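Local coordinates for protein CurB (Lyngbya majuscula, PDB 5KP7) that is an acyl carrier protein that tethers pathway intermediates on a covalently bound 4'-phosphopantetheine arm and presents them to partner enzymes, probably in curacin biosynthesis, at residues 29-34 with 94-99; 36-41 with 67-72. All blocks are in the same frame, centred on the assembly; numbering follows the deposited sequence.

Contact 1 of 2, residues 29-34 with 94-99; sequences QVLKII and ELADLF
Val30 meets Phe99 through one branch of its fork: CG1 sits 3.6 Å from Phe99 CB, the two side chains crossing at about a right angle. That methyl swings out anti to the Val30 backbone N (chi1 175°), which carries it across to Phe99, where it also touches the CG corner of the ring, and to the backbone of Ala96, whose CA is 4.1 Å from Val30 CG1. One residue on, Leu31 contributes its CB, 4.1 Å from Ala96 CB. This is the point where the backbones come nearest, with the CA atoms of Leu31 and Ala96 5.2 Å apart; the axes of 29-34 and 94-99 approach to 8.7 Å, and the small side chain of Ala96 is consistent with so close an approach. A turn later, Ile34 reaches over with the end of its long branch. Its CD1 drops in beside the other helix, 3.6 Å from Ala96 N and 3.8 Å from Leu95 CG, with Phe99 CD2 a little farther off, approached obliquely. Phe99 and Ile34 both also rest on Val73 of helix 63-76, so the seam is closed off by a third helix. All of this is apolar and largely buried. Segments 29-34 and 94-99, their directions 121° apart, here form the joint between first and last long helices that belongs to the carrier-protein helical bundle.

Contact 2 of 2, residues 36-41 with 67-72; sequences KYTREI and AEIIMM
Segments 36-41 and 67-72 run in roughly opposing directions, their axes 9.5 Å apart at closest and at an angle of 136°, with Tyr37 and Ile69 nearest in backbone. Met72 does most of the work. Its CB lies over one face of the Tyr37 ring, 3.8 Å from the centroid and 14° off the normal, a CH-pi contact, while the CD methylene of Lys36 lies over the opposite face. Beyond CB the thioether chain turns at chi3 (101°), which brings CE back to within 3.4 Å of Tyr37 CD1 and puts SD obliquely off the ring in a Met-aromatic contact. The same methyl meets Glu40 OE2. The Tyr37 hydroxyl is hydrogen-bonded to Asp76, farther along helix 63-76, so the ring is held at its end as well as on its faces. With an alanine here, Met72 would probably lose the ring face it lies on, and Asp76 its hydroxyl partner. In the carrier-protein helical bundle this pairing joins helix 27-41 to the helix that begins at Ser63, the covalent attachment point of 4'-phosphopantetheine. Deeper in, Ile69 sends CD1 to 3.8 Å from Thr38 OG1, a hydroxyl already bonded to the Ile34 carbonyl oxygen. Ile41 CG1 touches both Ile69 CG1, at 4.0 Å, and Met72 SD, and Ile41 CD1 touches Glu68 CG. From that carbon the Glu68 chain bends, taking its carboxylate away from helix 27-41; its salt-bridge partner is a basic side chain on the chain of another protein.

How the contacts relate
Both contacts draw on helix 27-41: contact 1 uses its first half against helix 92-102, contact 2 its second half against helix 63-76. Their centres are 11 Å apart and lie on opposite sides of the chain's centre. Both segments of contact 2 fall between 29-34 and 94-99 in sequence, helix 63-76 being followed by helix 92-102. These two helices also touch each other, Phe99 CZ packing 3.7 Å from Ile70 O and Leu95 on Ile70, so three helices enclose one core. Contact 2 is the one on the helix that begins at phosphopantetheine-bearing Ser63; contact 1 ties the C-terminal helix into the same bundle.

Contact 1 of 2, residues 29-34 with 94-99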
ATOM      1  N   GLN B  29     -35.403   5.052 -16.584  1.00 61.84           N
ATOM      2  CA  GLN B  29     -35.670   4.362 -15.315  1.00 61.67           C
ATOM      3  C   GLN B  29     -34.381   4.203 -14.485  1.00 57.23           C
ATOM      4  O   GLN B  29     -34.396   4.316 -13.252  1.00 56.31           O
ATOM      5  CB  GLN B  29     -36.266   2.973 -15.573  1.00 64.55           C
ATOM      6  CG  GLN B  29     -37.693   2.982 -16.117  1.00 70.50           C
ATOM      7  CD  GLN B  29     -38.144   1.609 -16.613  1.00 74.12           C
ATOM      8  OE1 GLN B  29     -37.514   1.022 -17.500  1.00 74.18           O
ATOM      9  NE2 GLN B  29     -39.237   1.092 -16.052  1.00 79.00           N
ATOM     10  N   VAL B  30     -33.273   3.923 -15.161  1.00 54.98           N
ATOM     11  CA  VAL B  30     -32.009   3.714 -14.443  1.00 51.95           C
ATOM     12  C   VAL B  30     -31.496   5.044 -13.882  1.00 50.85           C
ATOM     13  O   VAL B  30     -31.023   5.087 -12.746  1.00 49.82           O
ATOM     14  CB  VAL B  30     -30.934   3.030 -15.311  1.00 51.15           C
ATOM     15  CG1 VAL B  30     -29.605   2.945 -14.554  1.00 49.29           C
ATOM     16  CG2 VAL B  30     -31.371   1.633 -15.704  1.00 52.54           C
ATOM     17  N   LEU B  31     -31.617   6.115 -14.667  1.00 51.30           N
ATOM     18  CA  LEU B  31     -31.238   7.452 -14.227  1.00 51.72           C
ATOM     19  C   LEU B  31     -31.972   7.854 -12.945  1.00 52.98           C
ATOM     20  O   LEU B  31     -31.380   8.449 -12.051  1.00 51.04           O
ATOM     21  CB  LEU B  31     -31.472   8.473 -15.344  1.00 54.42           C
ATOM     22  CG  LEU B  31     -31.018   9.924 -15.136  1.00 55.66           C
ATOM     23  CD1 LEU B  31     -29.535  10.029 -14.823  1.00 54.48           C
ATOM     24  CD2 LEU B  31     -31.356  10.739 -16.378  1.00 59.09           C
ATOM     25  N   LYS B  32     -33.247   7.510 -12.837  1.00 55.45           N
ATOM     26  CA  LYS B  32     -33.965   7.735 -11.582  1.00 57.58           C
ATOM     27  C   LYS B  32     -33.345   6.997 -10.393  1.00 55.08           C
ATOM     28  O   LYS B  32     -33.228   7.577  -9.308  1.00 53.69           O
ATOM     29  CB  LYS B  32     -35.446   7.385 -11.717  1.00 62.14           C
ATOM     30  CG  LYS B  32     -36.226   8.405 -12.526  1.00 66.66           C
ATOM     31  CD  LYS B  32     -37.635   8.581 -11.975  1.00 72.25           C
ATOM     32  CE  LYS B  32     -38.358   9.743 -12.632  1.00 76.98           C
ATOM     33  NZ  LYS B  32     -38.872   9.361 -13.974  1.00 80.30           N
ATOM     34  N   ILE B  33     -32.932   5.747 -10.606  1.00 54.66           N
ATOM     35  CA  ILE B  33     -32.312   4.934  -9.548  1.00 53.84           C
ATOM     36  C   ILE B  33     -30.941   5.483  -9.146  1.00 50.52           C
ATOM     37  O   ILE B  33     -30.579   5.433  -7.970  1.00 48.91           O
ATOM     38  CB  ILE B  33     -32.188   3.449  -9.958  1.00 55.66           C
ATOM     39  CG1 ILE B  33     -33.582   2.832 -10.138  1.00 59.10           C
ATOM     40  CG2 ILE B  33     -31.424   2.649  -8.907  1.00 56.40           C
ATOM     41  CD1 ILE B  33     -33.568   1.464 -10.789  1.00 61.04           C
ATOM     42  N   ILE B  34     -30.195   5.999 -10.125  1.00 48.87           N
ATOM     43  CA  ILE B  34     -28.905   6.667  -9.860  1.00 48.15           C
ATOM     44  C   ILE B  34     -29.138   7.933  -9.036  1.00 48.10           C
ATOM     45  O   ILE B  34     -28.392   8.209  -8.107  1.00 47.06           O
ATOM     46  CB  ILE B  34     -28.137   6.990 -11.170  1.00 46.80           C
ATOM     47  CG1 ILE B  34     -27.668   5.696 -11.829  1.00 46.33           C
ATOM     48  CG2 ILE B  34     -26.968   7.948 -10.922  1.00 47.19           C
ATOM     49  CD1 ILE B  34     -27.197   5.877 -13.256  1.00 46.64           C
ATOM     50  N   GLU B  94     -24.472   9.332 -18.844  1.00 51.53           N
ATOM     51  CA  GLU B  94     -23.619   8.286 -19.406  1.00 50.80           C
ATOM     52  C   GLU B  94     -23.594   7.035 -18.525  1.00 47.99           C
ATOM     53  O   GLU B  94     -23.553   5.927 -19.056  1.00 48.77           O
ATOM     54  CB  GLU B  94     -22.190   8.795 -19.642  1.00 51.40           C
ATOM     55  CG  GLU B  94     -22.086   9.843 -20.742  1.00 54.74           C
ATOM     56  CD  GLU B  94     -20.651  10.244 -21.064  1.00 56.85           C
ATOM     57  OE1 GLU B  94     -19.726   9.880 -20.289  1.00 55.26           O
ATOM     58  OE2 GLU B  94     -20.441  10.915 -22.108  1.00 60.19           O
ATOM     59  N   LEU B  95     -23.613   7.199 -17.196  1.00 45.12           N
ATOM     60  CA  LEU B  95     -23.674   6.033 -16.291  1.00 42.99           C
ATOM     61  C   LEU B  95     -24.953   5.253 -16.529  1.00 43.83           C
ATOM     62  O   LEU B  95     -24.934   4.026 -16.599  1.00 42.80           O
ATOM     63  CB  LEU B  95     -23.596   6.445 -14.817  1.00 41.41           C
ATOM     64  CG  LEU B  95     -23.521   5.314 -13.790  1.00 40.69           C
ATOM     65  CD1 LEU B  95     -22.362   4.361 -14.103  1.00 39.71           C
ATOM     66  CD2 LEU B  95     -23.368   5.904 -12.397  1.00 40.55           C
ATOM     67  N   ALA B  96     -26.055   5.980 -16.642  1.00 45.76           N
ATOM     68  CA  ALA B  96     -27.354   5.384 -16.989  1.00 49.07           C
ATOM     69  C   ALA B  96     -27.283   4.556 -18.271  1.00 51.18           C
ATOM     70  O   ALA B  96     -27.838   3.457 -18.319  1.00 52.70           O
ATOM     71  CB  ALA B  96     -28.422   6.462 -17.119  1.00 50.91           C
ATOM     72  N   ASP B  97     -26.600   5.088 -19.293  1.00 53.43           N
ATOM     73  CA  ASP B  97     -26.416   4.391 -20.592  1.00 56.47           C
ATOM     74  C   ASP B  97     -25.652   3.090 -20.430  1.00 55.13           C
ATOM     75  O   ASP B  97     -25.981   2.094 -21.069  1.00 56.97           O
ATOM     76  CB  ASP B  97     -25.622   5.229 -21.605  1.00 58.80           C
ATOM     77  CG  ASP B  97     -26.305   6.512 -21.994  1.00 62.10           C
ATOM     78  OD1 ASP B  97     -27.549   6.560 -22.055  1.00 64.73           O
ATOM     79  OD2 ASP B  97     -25.572   7.479 -22.276  1.00 64.29           O
ATOM     80  N   LEU B  98     -24.603   3.126 -19.606  1.00 52.00           N
ATOM     81  CA  LEU B  98     -23.792   1.933 -19.335  1.00 49.98           C
ATOM     82  C   LEU B  98     -24.631   0.837 -18.719  1.00 49.40           C
ATOM     83  O   LEU B  98     -24.599  -0.291 -19.184  1.00 51.29           O
ATOM     84  CB  LEU B  98     -22.596   2.241 -18.420  1.00 47.55           C
ATOM     85  CG  LEU B  98     -21.330   2.662 -19.150  1.00 48.38           C
ATOM     86  CD1 LEU B  98     -20.288   3.104 -18.124  1.00 45.93           C
ATOM     87  CD2 LEU B  98     -20.800   1.528 -20.030  1.00 49.84           C
ATOM     88  N   PHE B  99     -25.384   1.179 -17.675  1.00 47.73           N
ATOM     89  CA  PHE B  99     -26.266   0.202 -17.018  1.00 47.99           C
ATOM     90  C   PHE B  99     -27.316  -0.362 -17.976  1.00 51.81           C
ATOM     91  O   PHE B  99     -27.511  -1.576 -18.031  1.00 52.52           O
ATOM     92  CB  PHE B  99     -26.949   0.819 -15.806  1.00 47.43           C
ATOM     93  CG  PHE B  99     -26.117   0.784 -14.545  1.00 44.63           C
ATOM     94  CD1 PHE B  99     -25.952  -0.401 -13.849  1.00 44.62           C
ATOM     95  CD2 PHE B  99     -25.542   1.944 -14.032  1.00 42.93           C
ATOM     96  CE1 PHE B  99     -25.194  -0.443 -12.680  1.00 43.74           C
ATOM     97  CE2 PHE B  99     -24.794   1.914 -12.859  1.00 41.17           C
ATOM     98  CZ  PHE B  99     -24.626   0.716 -12.174  1.00 41.12           C
TER

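Contact 2 of 2, residues 36-41 with 67-72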
ATOM      1  N   LYS B  36     -31.580   8.472  -6.923  1.00 51.03           N
ATOM      2  CA  LYS B  36     -32.008   8.073  -5.586  1.00 52.79           C
ATOM      3  C   LYS B  36     -30.836   7.797  -4.653  1.00 51.47           C
ATOM      4  O   LYS B  36     -30.780   8.343  -3.547  1.00 51.53           O
ATOM      5  CB  LYS B  36     -32.908   6.835  -5.647  1.00 56.06           C
ATOM      6  CG  LYS B  36     -33.550   6.484  -4.308  1.00 59.55           C
ATOM      7  CD  LYS B  36     -33.514   4.996  -4.015  1.00 62.28           C
ATOM      8  CE  LYS B  36     -34.476   4.224  -4.897  1.00 65.78           C
ATOM      9  NZ  LYS B  36     -34.174   2.766  -4.865  1.00 67.87           N
ATOM     10  N   TYR B  37     -29.903   6.947  -5.096  1.00 49.87           N
ATOM     11  CA  TYR B  37     -28.756   6.594  -4.248  1.00 49.45           C
ATOM     12  C   TYR B  37     -27.765   7.748  -4.116  1.00 46.97           C
ATOM     13  O   TYR B  37     -27.149   7.903  -3.061  1.00 48.20           O
ATOM     14  CB  TYR B  37     -28.093   5.310  -4.722  1.00 50.21           C
ATOM     15  CG  TYR B  37     -28.971   4.088  -4.579  1.00 52.60           C
ATOM     16  CD1 TYR B  37     -29.391   3.644  -3.326  1.00 55.82           C
ATOM     17  CD2 TYR B  37     -29.388   3.371  -5.700  1.00 53.52           C
ATOM     18  CE1 TYR B  37     -30.205   2.526  -3.192  1.00 59.31           C
ATOM     19  CE2 TYR B  37     -30.201   2.254  -5.576  1.00 56.71           C
ATOM     20  CZ  TYR B  37     -30.607   1.836  -4.326  1.00 59.68           C
ATOM     21  OH  TYR B  37     -31.405   0.722  -4.226  1.00 64.62           O
ATOM     22  N   THR B  38     -27.670   8.590  -5.145  1.00 45.24           N
ATOM     23  CA  THR B  38     -26.901   9.838  -5.071  1.00 45.07           C
ATOM     24  C   THR B  38     -27.411  10.731  -3.925  1.00 46.07           C
ATOM     25  O   THR B  38     -26.641  11.187  -3.083  1.00 46.05           O
ATOM     26  CB  THR B  38     -26.920  10.597  -6.418  1.00 44.76           C
ATOM     27  OG1 THR B  38     -26.329   9.786  -7.447  1.00 45.14           O
ATOM     28  CG2 THR B  38     -26.156  11.909  -6.318  1.00 45.62           C
ATOM     29  N   ARG B  39     -28.721  10.966  -3.892  1.00 46.79           N
ATOM     30  CA  ARG B  39     -29.333  11.712  -2.783  1.00 48.80           C
ATOM     31  C   ARG B  39     -29.209  10.998  -1.434  1.00 49.12           C
ATOM     32  O   ARG B  39     -29.064  11.646  -0.408  1.00 51.15           O
ATOM     33  CB  ARG B  39     -30.808  12.026  -3.087  1.00 50.61           C
ATOM     34  CG  ARG B  39     -30.957  13.024  -4.212  1.00 52.05           C
ATOM     35  CD  ARG B  39     -32.413  13.343  -4.522  1.00 56.02           C
ATOM     36  NE  ARG B  39     -32.501  14.373  -5.568  1.00 58.23           N
ATOM     37  CZ  ARG B  39     -33.053  14.231  -6.778  1.00 59.52           C
ATOM     38  NH1 ARG B  39     -33.625  13.089  -7.162  1.00 59.64           N
ATOM     39  NH2 ARG B  39     -33.043  15.264  -7.622  1.00 61.93           N
ATOM     40  N   GLU B  40     -29.277   9.675  -1.439  1.00 50.01           N
ATOM     41  CA  GLU B  40     -29.087   8.877  -0.220  1.00 53.19           C
ATOM     42  C   GLU B  40     -27.652   8.992   0.333  1.00 54.19           C
ATOM     43  O   GLU B  40     -27.431   8.973   1.540  1.00 54.09           O
ATOM     44  CB  GLU B  40     -29.433   7.422  -0.529  1.00 55.88           C
ATOM     45  CG  GLU B  40     -29.739   6.547   0.664  1.00 60.46           C
ATOM     46  CD  GLU B  40     -30.318   5.203   0.246  1.00 63.57           C
ATOM     47  OE1 GLU B  40     -31.337   5.172  -0.486  1.00 65.16           O
ATOM     48  OE2 GLU B  40     -29.753   4.169   0.652  1.00 66.64           O
ATOM     49  N   ILE B  41     -26.684   9.099  -0.574  1.00 54.11           N
ATOM     50  CA  ILE B  41     -25.271   9.269  -0.220  1.00 55.85           C
ATOM     51  C   ILE B  41     -24.926  10.722   0.120  1.00 56.67           C
ATOM     52  O   ILE B  41     -24.128  10.966   1.023  1.00 59.21           O
ATOM     53  CB  ILE B  41     -24.375   8.731  -1.370  1.00 56.36           C
ATOM     54  CG1 ILE B  41     -24.349   7.195  -1.332  1.00 58.19           C
ATOM     55  CG2 ILE B  41     -22.965   9.301  -1.344  1.00 58.21           C
ATOM     56  CD1 ILE B  41     -23.642   6.571  -0.145  1.00 61.64           C
ATOM     57  N   ALA B  67     -17.943   5.098  -6.127  1.00 30.22           N
ATOM     58  CA  ALA B  67     -18.018   3.640  -6.241  1.00 30.91           C
ATOM     59  C   ALA B  67     -19.223   3.026  -5.522  1.00 31.43           C
ATOM     60  O   ALA B  67     -19.861   2.082  -6.038  1.00 31.54           O
ATOM     61  CB  ALA B  67     -16.730   3.002  -5.758  1.00 31.17           C
ATOM     62  N   GLU B  68     -19.547   3.558  -4.342  1.00 32.32           N
ATOM     63  CA  GLU B  68     -20.689   3.061  -3.559  1.00 34.92           C
ATOM     64  C   GLU B  68     -21.997   3.208  -4.350  1.00 34.63           C
ATOM     65  O   GLU B  68     -22.817   2.275  -4.389  1.00 34.90           O
ATOM     66  CB  GLU B  68     -20.779   3.797  -2.208  1.00 37.61           C
ATOM     67  CG  GLU B  68     -21.627   3.108  -1.156  1.00 42.74           C
ATOM     68  CD  GLU B  68     -20.943   1.934  -0.497  1.00 45.14           C
ATOM     69  OE1 GLU B  68     -19.721   1.740  -0.729  1.00 47.43           O
ATOM     70  OE2 GLU B  68     -21.625   1.247   0.308  1.00 50.82           O
ATOM     71  N   ILE B  69     -22.168   4.353  -5.001  1.00 33.49           N
ATOM     72  CA  ILE B  69     -23.378   4.592  -5.811  1.00 35.46           C
ATOM     73  C   ILE B  69     -23.502   3.541  -6.917  1.00 35.19           C
ATOM     74  O   ILE B  69     -24.576   2.976  -7.123  1.00 36.00           O
ATOM     75  CB  ILE B  69     -23.410   6.026  -6.378  1.00 35.65           C
ATOM     76  CG1 ILE B  69     -23.684   7.023  -5.242  1.00 36.22           C
ATOM     77  CG2 ILE B  69     -24.503   6.167  -7.447  1.00 37.89           C
ATOM     78  CD1 ILE B  69     -23.309   8.438  -5.588  1.00 36.72           C
ATOM     79  N   ILE B  70     -22.399   3.265  -7.602  1.00 33.82           N
ATOM     80  CA  ILE B  70     -22.395   2.240  -8.638  1.00 33.99           C
ATOM     81  C   ILE B  70     -22.821   0.896  -8.063  1.00 34.71           C
ATOM     82  O   ILE B  70     -23.650   0.198  -8.668  1.00 35.25           O
ATOM     83  CB  ILE B  70     -21.026   2.117  -9.336  1.00 33.20           C
ATOM     84  CG1 ILE B  70     -20.814   3.301 -10.284  1.00 34.29           C
ATOM     85  CG2 ILE B  70     -20.937   0.827 -10.131  1.00 33.54           C
ATOM     86  CD1 ILE B  70     -19.378   3.474 -10.773  1.00 34.73           C
ATOM     87  N   MET B  71     -22.257   0.526  -6.915  1.00 34.64           N
ATOM     88  CA  MET B  71     -22.538  -0.784  -6.334  1.00 35.66           C
ATOM     89  C   MET B  71     -23.985  -0.897  -5.837  1.00 38.39           C
ATOM     90  O   MET B  71     -24.587  -1.961  -5.970  1.00 40.07           O
ATOM     91  CB  MET B  71     -21.549  -1.129  -5.241  1.00 36.76           C
ATOM     92  CG  MET B  71     -20.128  -1.389  -5.786  1.00 36.53           C
ATOM     93  SD  MET B  71     -19.002  -1.950  -4.506  1.00 38.87           S
ATOM     94  CE  MET B  71     -18.716  -0.454  -3.579  1.00 38.06           C
ATOM     95  N   MET B  72     -24.521   0.192  -5.298  1.00 38.08           N
ATOM     96  CA  MET B  72     -25.950   0.224  -4.892  1.00 42.32           C
ATOM     97  C   MET B  72     -26.881   0.043  -6.089  1.00 42.51           C
ATOM     98  O   MET B  72     -27.860  -0.725  -6.019  1.00 43.39           O
ATOM     99  CB  MET B  72     -26.261   1.528  -4.172  1.00 45.72           C
ATOM    100  CG  MET B  72     -25.591   1.646  -2.810  1.00 48.30           C
ATOM    101  SD  MET B  72     -25.530   3.364  -2.249  1.00 54.67           S
ATOM    102  CE  MET B  72     -26.892   3.396  -1.094  1.00 58.47           C
TER